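Local coordinates for protein transcriptional repressor of the blcABC operon (Agrobacterium tumefaciens, PDB 3MQ0) that represses transcription of the blcABC operon as an IclR-family helix-turn-helix protein regulated through oligomerization, probably by binding operator DNA, at the interface of chains A and B. Residues are numbered along the deposited sequence; one frame, centred on the assembly and turned at random. Chains: chain A/B, Transcriptional repressor of the blcABC operon.

Contact 1: the interface of chains A and B. Residues chain A 22, 25-26, 28-29; chain B 26-29, 31.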
ATOM      1  N   ILE A  22     -23.185  23.667   4.276  1.00 21.33           N
ATOM      2  CA  ILE A  22     -22.087  22.840   3.795  1.00 24.78           C
ATOM      3  C   ILE A  22     -21.717  23.200   2.348  1.00 22.41           C
ATOM      4  O   ILE A  22     -20.556  23.095   1.941  1.00 18.93           O
ATOM      5  CB  ILE A  22     -22.454  21.341   3.889  1.00 32.40           C
ATOM      6  CG1 ILE A  22     -21.204  20.481   3.897  1.00 30.74           C
ATOM      7  CG2 ILE A  22     -23.384  20.939   2.765  1.00 35.05           C
ATOM      8  CD1 ILE A  22     -20.547  20.417   5.260  1.00 27.13           C
ATOM      9  N   THR A  25     -18.666  25.520   1.428  1.00 15.52           N
ATOM     10  CA  THR A  25     -17.278  25.091   1.357  1.00 14.04           C
ATOM     11  C   THR A  25     -17.054  23.878   0.464  1.00 13.63           C
ATOM     12  O   THR A  25     -15.960  23.299   0.444  1.00 14.99           O
ATOM     13  CB  THR A  25     -16.656  24.876   2.757  1.00 20.02           C
ATOM     14  OG1 THR A  25     -17.524  24.063   3.558  1.00 19.99           O
ATOM     15  CG2 THR A  25     -16.456  26.225   3.443  1.00 22.90           C
ATOM     16  N   VAL A  26     -18.072  23.508  -0.305  1.00 13.27           N
ATOM     17  CA  VAL A  26     -17.885  22.487  -1.334  1.00 16.42           C
ATOM     18  C   VAL A  26     -16.746  22.819  -2.330  1.00 13.32           C
ATOM     19  O   VAL A  26     -15.977  21.927  -2.704  1.00 15.03           O
ATOM     20  CB  VAL A  26     -19.238  22.151  -2.048  1.00 17.67           C
ATOM     21  CG1 VAL A  26     -19.010  21.465  -3.391  1.00 17.50           C
ATOM     22  CG2 VAL A  26     -20.099  21.278  -1.121  1.00 16.95           C
ATOM     23  N   ALA A  28     -14.011  23.974  -1.691  1.00 15.53           N
ATOM     24  CA  ALA A  28     -12.768  23.541  -1.045  1.00 19.05           C
ATOM     25  C   ALA A  28     -12.449  22.068  -1.323  1.00 15.53           C
ATOM     26  O   ALA A  28     -11.282  21.662  -1.304  1.00 20.69           O
ATOM     27  CB  ALA A  28     -12.820  23.804   0.447  1.00 26.11           C
ATOM     28  N   LEU A  29     -13.470  21.273  -1.615  1.00 19.36           N
ATOM     29  CA  LEU A  29     -13.257  19.868  -1.957  1.00 18.56           C
ATOM     30  C   LEU A  29     -12.438  19.687  -3.228  1.00 19.71           C
ATOM     31  O   LEU A  29     -11.455  18.968  -3.205  1.00 18.08           O
ATOM     32  CB  LEU A  29     -14.581  19.111  -2.095  1.00 17.08           C
ATOM     33  CG  LEU A  29     -15.313  18.818  -0.788  1.00 25.76           C
ATOM     34  CD1 LEU A  29     -16.560  17.972  -1.040  1.00 22.44           C
ATOM     35  CD2 LEU A  29     -14.373  18.101   0.160  1.00 27.60           C
TER
ATOM     36  N   VAL B  26     -13.563  25.014   7.384  1.00 22.33           N
ATOM     37  CA  VAL B  26     -13.739  24.242   6.143  1.00 17.61           C
ATOM     38  C   VAL B  26     -14.624  23.005   6.318  1.00 15.67           C
ATOM     39  O   VAL B  26     -14.182  21.881   6.112  1.00 16.40           O
ATOM     40  CB  VAL B  26     -12.390  23.840   5.523  1.00 15.96           C
ATOM     41  CG1 VAL B  26     -12.583  23.489   4.054  1.00 19.83           C
ATOM     42  CG2 VAL B  26     -11.404  24.996   5.643  1.00 21.27           C
ATOM     43  N   PRO B  27     -15.883  23.212   6.725  1.00 19.59           N
ATOM     44  CA  PRO B  27     -16.819  22.137   7.066  1.00 18.97           C
ATOM     45  C   PRO B  27     -16.954  21.027   6.032  1.00 15.87           C
ATOM     46  O   PRO B  27     -16.969  19.862   6.425  1.00 16.23           O
ATOM     47  CB  PRO B  27     -18.155  22.874   7.193  1.00 29.43           C
ATOM     48  CG  PRO B  27     -17.799  24.234   7.565  1.00 29.87           C
ATOM     49  CD  PRO B  27     -16.463  24.544   6.964  1.00 22.09           C
ATOM     50  N   ALA B  28     -17.061  21.359   4.744  1.00 10.93           N
ATOM     51  CA  ALA B  28     -17.270  20.327   3.718  1.00 11.46           C
ATOM     52  C   ALA B  28     -16.091  19.350   3.643  1.00 13.34           C
ATOM     53  O   ALA B  28     -16.267  18.145   3.464  1.00 14.87           O
ATOM     54  CB  ALA B  28     -17.529  20.975   2.345  1.00 16.64           C
ATOM     55  N   LEU B  29     -14.886  19.868   3.810  1.00 13.98           N
ATOM     56  CA  LEU B  29     -13.711  19.015   3.834  1.00 14.92           C
ATOM     57  C   LEU B  29     -13.713  18.088   5.058  1.00 17.46           C
ATOM     58  O   LEU B  29     -13.426  16.901   4.933  1.00 14.39           O
ATOM     59  CB  LEU B  29     -12.437  19.858   3.806  1.00 15.03           C
ATOM     60  CG  LEU B  29     -11.150  19.051   3.784  1.00 14.89           C
ATOM     61  CD1 LEU B  29     -11.149  18.041   2.641  1.00 20.41           C
ATOM     62  CD2 LEU B  29      -9.996  20.044   3.653  1.00 18.20           C
ATOM     63  N   ARG B  31     -16.269  16.964   6.753  1.00 15.90           N
ATOM     64  CA  ARG B  31     -17.275  15.922   6.562  1.00 14.51           C
ATOM     65  C   ARG B  31     -16.843  14.894   5.515  1.00 15.97           C
ATOM     66  O   ARG B  31     -17.089  13.701   5.686  1.00 13.67           O
ATOM     67  CB  ARG B  31     -18.647  16.498   6.171  1.00 20.07           C
ATOM     68  CG  ARG B  31     -19.251  17.523   7.147  1.00 21.27           C
ATOM     69  CD  ARG B  31     -19.041  17.151   8.582  1.00 27.71           C
ATOM     70  NE  ARG B  31     -19.731  18.073   9.485  1.00 28.93           N
ATOM     71  CZ  ARG B  31     -19.261  19.258   9.869  1.00 29.90           C
ATOM     72  NH1 ARG B  31     -18.096  19.699   9.419  1.00 28.91           N
ATOM     73  NH2 ARG B  31     -19.965  20.012  10.708  1.00 30.70           N
TER
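A:Thr25 meets the first turn of B:Ala28's helix at the dimer contact of this IclR-type winged helix-turn-helix repressor, where the 3-10 helix 22-25 and the start of helix 26-41 of chain A lie against the N-terminal end of helix 27-41 of chain B.

The polar interaction is a hydrogen bond from the backbone N of B:Ala28 to the hydroxyl OG1 of A:Thr25, 3.0 Å long and fairly straight, 158° at the hydrogen. OG1 reaches it from the position between its own backbone N and carbonyl carbon (chi1 49°), while CG2 lies anti to the carbonyl carbon. The threonine may thus act as a cap supplied by the other subunit, accepting from an amide in the first turn, where the helix dipole would favour an acceptor.

Apolar packing surrounds this bond. The A:Thr25 side chain crosses that of B:Pro27 at about a right angle, its methyl CG2 standing 3.9 Å from the ring carbon CD. A:Ile22 extends its CG1 branch anti to the backbone N (chi1 -159°), which carries the tip CD1 to 3.6 Å from CA of B:Ala28. The same methyl touches the aliphatic CG of B:Arg31 at 3.7 Å. The small CB of B:Ala28 faces A:Thr25 and the backbone of A:Val26, 4.0 Å from CA of A:Val26.

Further along, A:Leu29 sets its CD2 branch against the backbone of B:Leu29, 3.8 Å from CA. B:Val26, in a left-handed backbone conformation just ahead of its helix, turns CG1 onto CB of A:Ala28 at 3.6 Å.

Contact 2: the interface of chains A and B. Residues chain A 28, 32, 64-65, 68-69, 72, 74; chain B 26, 29, 33.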
ATOM      1  N   ALA A  28     -14.011  23.974  -1.691  1.00 15.53           N
ATOM      2  CA  ALA A  28     -12.768  23.541  -1.045  1.00 19.05           C
ATOM      3  C   ALA A  28     -12.449  22.068  -1.323  1.00 15.53           C
ATOM      4  O   ALA A  28     -11.282  21.662  -1.304  1.00 20.69           O
ATOM      5  CB  ALA A  28     -12.820  23.804   0.447  1.00 26.11           C
ATOM      6  N   ALA A  32      -8.932  20.919  -2.610  1.00 11.73           N
ATOM      7  CA  ALA A  32      -8.144  19.922  -1.871  1.00 15.23           C
ATOM      8  C   ALA A  32      -7.652  18.809  -2.774  1.00 13.69           C
ATOM      9  O   ALA A  32      -6.500  18.382  -2.658  1.00 14.41           O
ATOM     10  CB  ALA A  32      -8.933  19.342  -0.693  1.00 16.29           C
ATOM     11  N   GLY A  64      -6.195  28.951   5.013  1.00 30.52           N
ATOM     12  CA  GLY A  64      -7.114  28.208   5.861  1.00 32.04           C
ATOM     13  C   GLY A  64      -7.301  26.771   5.407  1.00 23.88           C
ATOM     14  O   GLY A  64      -7.375  25.847   6.217  1.00 23.76           O
ATOM     15  N   LEU A  65      -7.391  26.575   4.098  1.00 22.68           N
ATOM     16  CA  LEU A  65      -7.566  25.244   3.553  1.00 19.47           C
ATOM     17  C   LEU A  65      -6.349  24.375   3.828  1.00 22.83           C
ATOM     18  O   LEU A  65      -6.488  23.247   4.285  1.00 17.56           O
ATOM     19  CB  LEU A  65      -7.858  25.309   2.049  1.00 17.91           C
ATOM     20  CG  LEU A  65      -7.961  23.990   1.282  1.00 17.86           C
ATOM     21  CD1 LEU A  65      -9.056  23.102   1.876  1.00 21.92           C
ATOM     22  CD2 LEU A  65      -8.252  24.272  -0.184  1.00 19.02           C
ATOM     23  N   VAL A  68      -6.258  23.213   7.514  1.00 19.80           N
ATOM     24  CA  VAL A  68      -7.112  22.055   7.808  1.00 18.71           C
ATOM     25  C   VAL A  68      -6.568  20.764   7.189  1.00 17.75           C
ATOM     26  O   VAL A  68      -6.591  19.713   7.826  1.00 18.75           O
ATOM     27  CB  VAL A  68      -8.584  22.285   7.378  1.00 19.51           C
ATOM     28  CG1 VAL A  68      -9.402  21.019   7.582  1.00 22.00           C
ATOM     29  CG2 VAL A  68      -9.182  23.438   8.179  1.00 22.88           C
ATOM     30  N   MET A  69      -6.089  20.829   5.943  1.00 17.32           N
ATOM     31  CA  MET A  69      -5.494  19.650   5.318  1.00 17.91           C
ATOM     32  C   MET A  69      -4.318  19.110   6.130  1.00 19.32           C
ATOM     33  O   MET A  69      -4.098  17.897   6.182  1.00 18.93           O
ATOM     34  CB  MET A  69      -5.073  19.944   3.873  1.00 15.44           C
ATOM     35  CG  MET A  69      -6.251  20.326   2.982  1.00 16.45           C
ATOM     36  SD  MET A  69      -5.752  20.653   1.301  1.00 17.80           S
ATOM     37  CE  MET A  69      -5.221  19.016   0.794  1.00 14.97           C
ATOM     38  N   LEU A  72      -5.661  17.501   9.543  1.00 20.35           N
ATOM     39  CA  LEU A  72      -6.222  16.176   9.305  1.00 20.60           C
ATOM     40  C   LEU A  72      -5.203  15.196   8.728  1.00 26.68           C
ATOM     41  O   LEU A  72      -5.563  14.093   8.321  1.00 26.57           O
ATOM     42  CB  LEU A  72      -7.407  16.271   8.343  1.00 17.36           C
ATOM     43  CG  LEU A  72      -8.555  17.166   8.803  1.00 23.36           C
ATOM     44  CD1 LEU A  72      -9.642  17.158   7.744  1.00 24.54           C
ATOM     45  CD2 LEU A  72      -9.085  16.703  10.163  1.00 28.32           C
ATOM     46  N   LEU A  74      -3.756  15.088   5.961  1.00 19.76           N
ATOM     47  CA  LEU A  74      -3.784  14.923   4.509  1.00 17.55           C
ATOM     48  C   LEU A  74      -2.461  15.400   3.917  1.00 18.62           C
ATOM     49  O   LEU A  74      -1.965  14.841   2.934  1.00 19.60           O
ATOM     50  CB  LEU A  74      -4.943  15.717   3.898  1.00 15.16           C
ATOM     51  CG  LEU A  74      -6.364  15.275   4.270  1.00 21.90           C
ATOM     52  CD1 LEU A  74      -7.426  16.045   3.470  1.00 16.78           C
ATOM     53  CD2 LEU A  74      -6.495  13.795   4.043  1.00 23.81           C
TER
ATOM     54  N   VAL B  26     -13.563  25.014   7.384  1.00 22.33           N
ATOM     55  CA  VAL B  26     -13.739  24.242   6.143  1.00 17.61           C
ATOM     56  C   VAL B  26     -14.624  23.005   6.318  1.00 15.67           C
ATOM     57  O   VAL B  26     -14.182  21.881   6.112  1.00 16.40           O
ATOM     58  CB  VAL B  26     -12.390  23.840   5.523  1.00 15.96           C
ATOM     59  CG1 VAL B  26     -12.583  23.489   4.054  1.00 19.83           C
ATOM     60  CG2 VAL B  26     -11.404  24.996   5.643  1.00 21.27           C
ATOM     61  N   LEU B  29     -14.886  19.868   3.810  1.00 13.98           N
ATOM     62  CA  LEU B  29     -13.711  19.015   3.834  1.00 14.92           C
ATOM     63  C   LEU B  29     -13.713  18.088   5.058  1.00 17.46           C
ATOM     64  O   LEU B  29     -13.426  16.901   4.933  1.00 14.39           O
ATOM     65  CB  LEU B  29     -12.437  19.858   3.806  1.00 15.03           C
ATOM     66  CG  LEU B  29     -11.150  19.051   3.784  1.00 14.89           C
ATOM     67  CD1 LEU B  29     -11.149  18.041   2.641  1.00 20.41           C
ATOM     68  CD2 LEU B  29      -9.996  20.044   3.653  1.00 18.20           C
ATOM     69  N   VAL B  33     -13.811  14.008   4.779  1.00 13.58           N
ATOM     70  CA  VAL B  33     -12.812  13.176   5.444  1.00 12.54           C
ATOM     71  C   VAL B  33     -13.469  12.163   6.395  1.00 13.98           C
ATOM     72  O   VAL B  33     -13.102  10.982   6.416  1.00 14.75           O
ATOM     73  CB  VAL B  33     -11.768  14.038   6.152  1.00 13.16           C
ATOM     74  CG1 VAL B  33     -10.851  13.180   7.031  1.00 16.22           C
ATOM     75  CG2 VAL B  33     -10.961  14.806   5.100  1.00 15.75           C
TER
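The carbonyl O of A:Gly64 is the polar atom that comes nearest to B:Val26 here, yet it faces methyl CG2 at 4.2 Å and makes no polar bond to chain B. Within its own chain it lies 3.1 Å from the backbone N of A:Val68, the i to i+4 spacing of helix 62-71. Contact between the chains in this patch is apolar. Helix 62-71 is the recognition helix of the helix-turn-helix; B:Val26 and B:Leu29 pack on one face of it, and B:Val33 on the segment that follows.

B:Leu29 buries the most surface of the residues in this patch, 80 Å². Its CG is anti to the backbone N (chi1 -178°), and the branch CD2 leads into chain A between A:Leu65 and A:Met69. It meets CD1 of A:Leu65 at 3.7 Å and CG of A:Met69 at 3.8 Å, crossing both side chains at about a right angle. A:Val68 runs antiparallel alongside, offering CG1 to the same CD2. Branch CD1 of B:Leu29 instead faces the small CB of A:Ala32 on helix 26-41.

B:Val26 uses its other methyl, CG2, which touches CG2 of A:Val68 at 3.7 Å as the two valines lie side by side, pointing opposite ways. Its CG1, which also packs on A:Ala28, borders CD1 of A:Leu65.

One helical turn beyond B:Leu29, B:Val33 places CG2 anti to its carbonyl carbon, where the methyl meets two leucines. CD1 of A:Leu72 lies 3.8 Å from it, the side chains crossing obliquely, and CD1 of A:Leu74 lies 4.1 Å away, alongside in the opposite sense.

By packing the start of the partner's helix 27-41, with the residue before it, against the recognition helix and the segment after it, the contact joins the two DNA-binding domains and presumably sets their relative placement for operator binding.

Contact 1 and contact 2 lie about 8 Å apart, measured between the centres of their C-alpha atoms, and share A:Ala28, B:Val26 and B:Leu29. The N-terminal part of chain B's helix 27-41 and the residue just before it serve both: contact 1 seats the helix start against the 3-10 helix 22-25 and the start of helix 26-41 of chain A, and contact 2 sets the following turns on the recognition helix and the residues after it. Because the interface is two-fold symmetric overall, such packing pairs the DNA-binding domains, in keeping with a repressor regulated through oligomerization.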